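Local coordinates for PppA (Pseudomonas aeruginosa, PDB 6JKV), which probably removes phosphate from serine and threonine residues as a manganese-binding PP2C-family phosphatase, and regulates the type VI secretion system, at residues V37-K42 with R248-N253; D214-T219 with I254-V259. All coordinates share one frame; numbering follows the deposited sequence.

How the contacts relate
From the N terminus, strand 29-36 runs into the loop 37-42, which meets 248-253 in contact 1 and so closes a very long loop of some 200 residues. Well inside that loop, strand 208-212 leads into the short helix at 214-217; contact 2 joins 214-219 to residues 254-259 of strand 254-261, closing a 34-residue loop that holds helices 222-229 and 234-247. Because 254-259 follows directly on 248-253, the two contacts cross rather than nest. Contact 1 engages the loop leading into the last strand, contact 2 its first residues. They meet at the metal: OD2 of Asp-252 and OD1 of Asp-214 lie 2.9 Å apart because both bind the same manganese, while Pro-251 packs on Thr-219.

Contact 1. Residues V37-K42 with R248-N253; sequences VGMVRK and RGAPDN
Val-37 is gripped through its carbonyl by the side chain of Asn-253: ND2 donates to Val-37 O at 2.7 Å, in the plane of the amide and bent to 149° at the hydrogen. A water also donates to that oxygen and to Ala-250 O, and accepts from Val-40 N. Gly-38, without a side chain, lets its CA pack against Ala-250 O (3.6 Å) and Asp-252 O. Met-39 N then gives a nearly straight bond to Ala-250 O (2.7 Å, 175°). Val-40 sets CG2 3.7 Å from Pro-251 CA. The Arg-41 chain, extended from CG to NE, crosses the Asn-253 side chain at about a right angle, CD 3.4 Å from Asn-253 ND2. It lies beside Asp-252, pointing the same way, with NE 3.4 Å from Asp-252 OD1, a long salt bridge; Glu-45 is the stronger partner of the guanidinium. Asp-252 OD2 binds manganese, which makes Arg-41 a second-shell neighbour of the metal. Asn-253 OD1 and ND2 also bond to the backbone of Glu-45 and Val-43. The contact thus joins the loop leaving strand 29-36 to the loop between helix 234-247, ended by a Schellman motif with Gly-249 as C-prime, and strand 254-261.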
loop_
_atom_site.group_PDB
_atom_site.type_symbol
_atom_site.label_atom_id
_atom_site.label_comp_id
_atom_site.label_asym_id
_atom_site.label_seq_id
_atom_site.Cartn_x
_atom_site.Cartn_y
_atom_site.Cartn_z
ATOM N N VAL A 37 -4.725 12.053 -8.743
ATOM C CA VAL A 37 -4.409 11.484 -10.080
ATOM C C VAL A 37 -2.973 11.873 -10.455
ATOM O O VAL A 37 -2.320 11.106 -11.182
ATOM C CB VAL A 37 -5.438 11.945 -11.129
ATOM C CG1 VAL A 37 -5.334 13.436 -11.423
ATOM C CG2 VAL A 37 -5.305 11.129 -12.399
ATOM N N GLY A 38 -2.487 13.000 -9.937
ATOM C CA GLY A 38 -1.159 13.541 -10.260
ATOM C C GLY A 38 -1.238 14.578 -11.364
ATOM O O GLY A 38 -2.335 15.116 -11.607
ATOM N N MET A 39 -0.110 14.851 -12.011
ATOM C CA MET A 39 0.001 15.968 -12.982
ATOM C C MET A 39 0.244 15.439 -14.394
ATOM O O MET A 39 0.254 16.257 -15.312
ATOM C CB MET A 39 1.124 16.934 -12.594
ATOM C CG MET A 39 1.023 17.431 -11.164
ATOM S SD MET A 39 -0.012 18.886 -10.959
ATOM C CE MET A 39 -1.648 18.172 -10.812
ATOM N N VAL A 40 0.392 14.127 -14.578
ATOM C CA VAL A 40 0.621 13.523 -15.925
ATOM C C VAL A 40 -0.567 12.624 -16.272
ATOM O O VAL A 40 -1.239 12.890 -17.286
ATOM C CB VAL A 40 1.952 12.756 -15.967
ATOM C CG1 VAL A 40 2.069 11.874 -17.207
ATOM C CG2 VAL A 40 3.132 13.706 -15.863
ATOM N N ARG A 41 -0.816 11.591 -15.469
ATOM C CA ARG A 41 -1.964 10.680 -15.696
ATOM C C ARG A 41 -3.267 11.474 -15.549
ATOM O O ARG A 41 -3.277 12.512 -14.836
ATOM C CB ARG A 41 -1.916 9.501 -14.729
ATOM C CG ARG A 41 -0.872 8.455 -15.088
ATOM C CD ARG A 41 -0.816 7.374 -14.023
ATOM N NE ARG A 41 0.096 6.282 -14.362
ATOM C CZ ARG A 41 -0.197 5.270 -15.183
ATOM N NH1 ARG A 41 0.717 4.346 -15.432
ATOM N NH2 ARG A 41 -1.384 5.198 -15.770
ATOM N N LYS A 42 -4.314 11.040 -16.255
ATOM C CA LYS A 42 -5.675 11.622 -16.135
ATOM C C LYS A 42 -6.662 10.588 -15.588
ATOM O O LYS A 42 -7.845 10.942 -15.398
ATOM C CB LYS A 42 -6.154 12.139 -17.490
ATOM C CG LYS A 42 -5.239 13.167 -18.134
ATOM C CD LYS A 42 -4.858 14.287 -17.184
ATOM C CE LYS A 42 -4.449 15.564 -17.890
ATOM N NZ LYS A 42 -3.577 15.309 -19.064
ATOM N N ARG A 248 6.118 18.885 -6.925
ATOM C CA ARG A 248 7.313 18.414 -7.661
ATOM C C ARG A 248 6.906 17.676 -8.939
ATOM O O ARG A 248 7.720 16.889 -9.452
ATOM C CB ARG A 248 8.180 17.561 -6.736
ATOM C CG ARG A 248 9.051 18.408 -5.828
ATOM C CD ARG A 248 9.293 17.724 -4.509
ATOM N NE ARG A 248 10.218 18.473 -3.681
ATOM C CZ ARG A 248 10.968 17.931 -2.731
ATOM N NH1 ARG A 248 10.889 16.626 -2.495
ATOM N NH2 ARG A 248 11.794 18.696 -2.031
ATOM N N GLY A 249 5.696 17.921 -9.443
ATOM C CA GLY A 249 5.312 17.530 -10.813
ATOM C C GLY A 249 4.525 16.226 -10.915
ATOM O O GLY A 249 4.168 15.862 -12.042
ATOM N N ALA A 250 4.315 15.502 -9.810
ATOM C CA ALA A 250 3.342 14.383 -9.697
ATOM C C ALA A 250 3.235 13.555 -10.978
ATOM O O ALA A 250 2.161 13.429 -11.558
ATOM C CB ALA A 250 1.995 14.942 -9.333
ATOM N N PRO A 251 4.332 12.907 -11.414
ATOM C CA PRO A 251 4.346 12.158 -12.673
ATOM C C PRO A 251 3.450 10.910 -12.643
ATOM O O PRO A 251 3.074 10.452 -13.704
ATOM C CB PRO A 251 5.819 11.768 -12.851
ATOM C CG PRO A 251 6.402 11.818 -11.454
ATOM C CD PRO A 251 5.591 12.818 -10.671
ATOM N N ASP A 252 3.128 10.416 -11.442
ATOM C CA ASP A 252 2.307 9.199 -11.220
ATOM C C ASP A 252 1.107 9.544 -10.330
ATOM O O ASP A 252 1.138 10.595 -9.658
ATOM C CB ASP A 252 3.155 8.089 -10.589
ATOM C CG ASP A 252 2.548 6.701 -10.707
ATOM O OD1 ASP A 252 1.439 6.585 -11.271
ATOM O OD2 ASP A 252 3.185 5.750 -10.230
ATOM N N ASN A 253 0.081 8.688 -10.337
ATOM C CA ASN A 253 -0.972 8.680 -9.295
ATOM C C ASN A 253 -0.246 8.644 -7.951
ATOM O O ASN A 253 0.696 7.850 -7.805
ATOM C CB ASN A 253 -1.920 7.487 -9.414
ATOM C CG ASN A 253 -2.599 7.374 -10.766
ATOM O OD1 ASN A 253 -3.032 6.287 -11.148
ATOM N ND2 ASN A 253 -2.722 8.484 -11.481
HETATM O O HOH W 1 0.101 11.880 -12.662
#

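Contact 2. Residues D214-T219 with I254-V259; sequences DGLNKT and ITALVV
Leu-216 and Ile-254 meet side chain to side chain, their long axes oblique, where the short helix at 214-217 packs against the start of strand 254-261 in the PP2C fold. This strand lies between strands 29-36 and 208-212 in one of the two antiparallel sheets, and helix 234-247 adds Leu-241 to the surroundings of Leu-216. No hydrogen bond joins the two segments; the contact is buried, apolar packing. Ile-254 reaches over the helix backbone: with CG1 anti to the backbone N (chi1 172°) and the chain extended beyond it, CD1 lies 3.6 Å from Leu-216 CA and 3.8 Å from Gly-215 O. Gly-215, having no side chain, lets the backbones come close, its CA 4.4 Å from Ile-254 CA. Leu-216 splits its two methyls between strand residues. CD1 meets Ile-254 CD1 at 3.8 Å, while CD2 reaches along the strand to Ala-256 CB, a looser 4.2 Å away.

At the start of the helix, Asp-214 turns its carboxylate toward the metal site and binds manganese through OD1, with Asp-61 and Asp-252 as the other protein ligands; its OD2 forms a salt bridge with Lys-218 NZ, the hydrogen bond within it weak. Beyond the helix, Thr-219 OG1 comes within 4.0 Å of Ile-254 CD1.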
loop_
_atom_site.group_PDB
_atom_site.type_symbol
_atom_site.label_atom_id
_atom_site.label_comp_id
_atom_site.label_asym_id
_atom_site.label_seq_id
_atom_site.Cartn_x
_atom_site.Cartn_y
_atom_site.Cartn_z
ATOM N N ASP A 214 4.104 4.236 -5.286
ATOM C CA ASP A 214 5.447 4.712 -5.702
ATOM C C ASP A 214 5.370 6.187 -6.115
ATOM O O ASP A 214 6.402 6.857 -6.081
ATOM C CB ASP A 214 6.035 3.830 -6.803
ATOM C CG ASP A 214 5.178 3.753 -8.054
ATOM O OD1 ASP A 214 3.987 4.132 -7.981
ATOM O OD2 ASP A 214 5.708 3.316 -9.089
ATOM N N GLY A 215 4.180 6.682 -6.464
ATOM C CA GLY A 215 3.977 8.087 -6.855
ATOM C C GLY A 215 4.440 9.065 -5.792
ATOM O O GLY A 215 4.845 10.190 -6.172
ATOM N N LEU A 216 4.411 8.669 -4.516
ATOM C CA LEU A 216 4.874 9.539 -3.405
ATOM C C LEU A 216 6.397 9.464 -3.281
ATOM O O LEU A 216 7.047 10.541 -3.348
ATOM C CB LEU A 216 4.190 9.143 -2.096
ATOM C CG LEU A 216 4.688 9.880 -0.855
ATOM C CD1 LEU A 216 4.513 11.391 -0.997
ATOM C CD2 LEU A 216 3.971 9.376 0.380
ATOM N N ASN A 217 6.957 8.266 -3.081
ATOM C CA ASN A 217 8.423 8.144 -2.839
ATOM C C ASN A 217 9.178 8.517 -4.116
ATOM O O ASN A 217 10.377 8.831 -4.030
ATOM C CB ASN A 217 8.849 6.782 -2.291
ATOM C CG ASN A 217 8.208 5.607 -2.988
ATOM O OD1 ASN A 217 7.050 5.281 -2.733
ATOM N ND2 ASN A 217 8.978 4.927 -3.821
ATOM N N LYS A 218 8.499 8.541 -5.260
ATOM C CA LYS A 218 9.128 8.979 -6.528
ATOM C C LYS A 218 9.346 10.495 -6.512
ATOM O O LYS A 218 10.233 10.963 -7.243
ATOM C CB LYS A 218 8.254 8.576 -7.713
ATOM C CG LYS A 218 9.029 8.037 -8.902
ATOM C CD LYS A 218 8.232 8.103 -10.181
ATOM C CE LYS A 218 6.978 7.252 -10.137
ATOM N NZ LYS A 218 7.310 5.821 -9.977
ATOM N N THR A 219 8.590 11.234 -5.699
ATOM C CA THR A 219 8.624 12.718 -5.669
ATOM C C THR A 219 9.146 13.269 -4.334
ATOM O O THR A 219 9.327 14.499 -4.234
ATOM C CB THR A 219 7.237 13.295 -5.951
ATOM O OG1 THR A 219 6.270 12.648 -5.120
ATOM C CG2 THR A 219 6.831 13.133 -7.398
ATOM N N ILE A 254 -0.645 9.490 -7.013
ATOM C CA ILE A 254 0.046 9.605 -5.705
ATOM C C ILE A 254 -0.995 9.376 -4.619
ATOM O O ILE A 254 -1.975 10.131 -4.576
ATOM C CB ILE A 254 0.771 10.957 -5.565
ATOM C CG1 ILE A 254 1.305 11.142 -4.145
ATOM C CG2 ILE A 254 -0.111 12.116 -6.003
ATOM C CD1 ILE A 254 2.430 12.150 -4.054
ATOM N N THR A 255 -0.785 8.343 -3.803
ATOM C CA THR A 255 -1.685 8.000 -2.683
ATOM C C THR A 255 -0.860 7.885 -1.403
ATOM O O THR A 255 0.242 7.301 -1.452
ATOM C CB THR A 255 -2.460 6.709 -2.965
ATOM O OG1 THR A 255 -3.124 6.872 -4.216
ATOM C CG2 THR A 255 -3.465 6.395 -1.874
ATOM N N ALA A 256 -1.384 8.433 -0.311
ATOM C CA ALA A 256 -0.768 8.352 1.024
ATOM C C ALA A 256 -1.854 7.986 2.031
ATOM O O ALA A 256 -2.972 8.534 1.953
ATOM C CB ALA A 256 -0.086 9.653 1.376
ATOM N N LEU A 257 -1.527 7.048 2.909
ATOM C CA LEU A 257 -2.406 6.620 4.019
ATOM C C LEU A 257 -1.549 6.553 5.278
ATOM O O LEU A 257 -0.540 5.810 5.277
ATOM C CB LEU A 257 -3.026 5.266 3.673
ATOM C CG LEU A 257 -4.311 4.918 4.416
ATOM C CD1 LEU A 257 -5.198 4.000 3.574
ATOM C CD2 LEU A 257 -3.969 4.272 5.746
ATOM N N VAL A 258 -1.918 7.333 6.293
ATOM C CA VAL A 258 -1.142 7.436 7.557
ATOM C C VAL A 258 -1.979 6.846 8.686
ATOM O O VAL A 258 -3.185 7.137 8.762
ATOM C CB VAL A 258 -0.684 8.877 7.846
ATOM C CG1 VAL A 258 -0.203 9.040 9.286
ATOM C CG2 VAL A 258 0.406 9.282 6.872
ATOM N N VAL A 259 -1.339 6.018 9.501
ATOM C CA VAL A 259 -1.943 5.398 10.704
ATOM C C VAL A 259 -1.084 5.801 11.901
ATOM O O VAL A 259 0.161 5.714 11.815
ATOM C CB VAL A 259 -2.036 3.870 10.559
ATOM C CG1 VAL A 259 -2.712 3.228 11.759
ATOM C CG2 VAL A 259 -2.757 3.477 9.279
#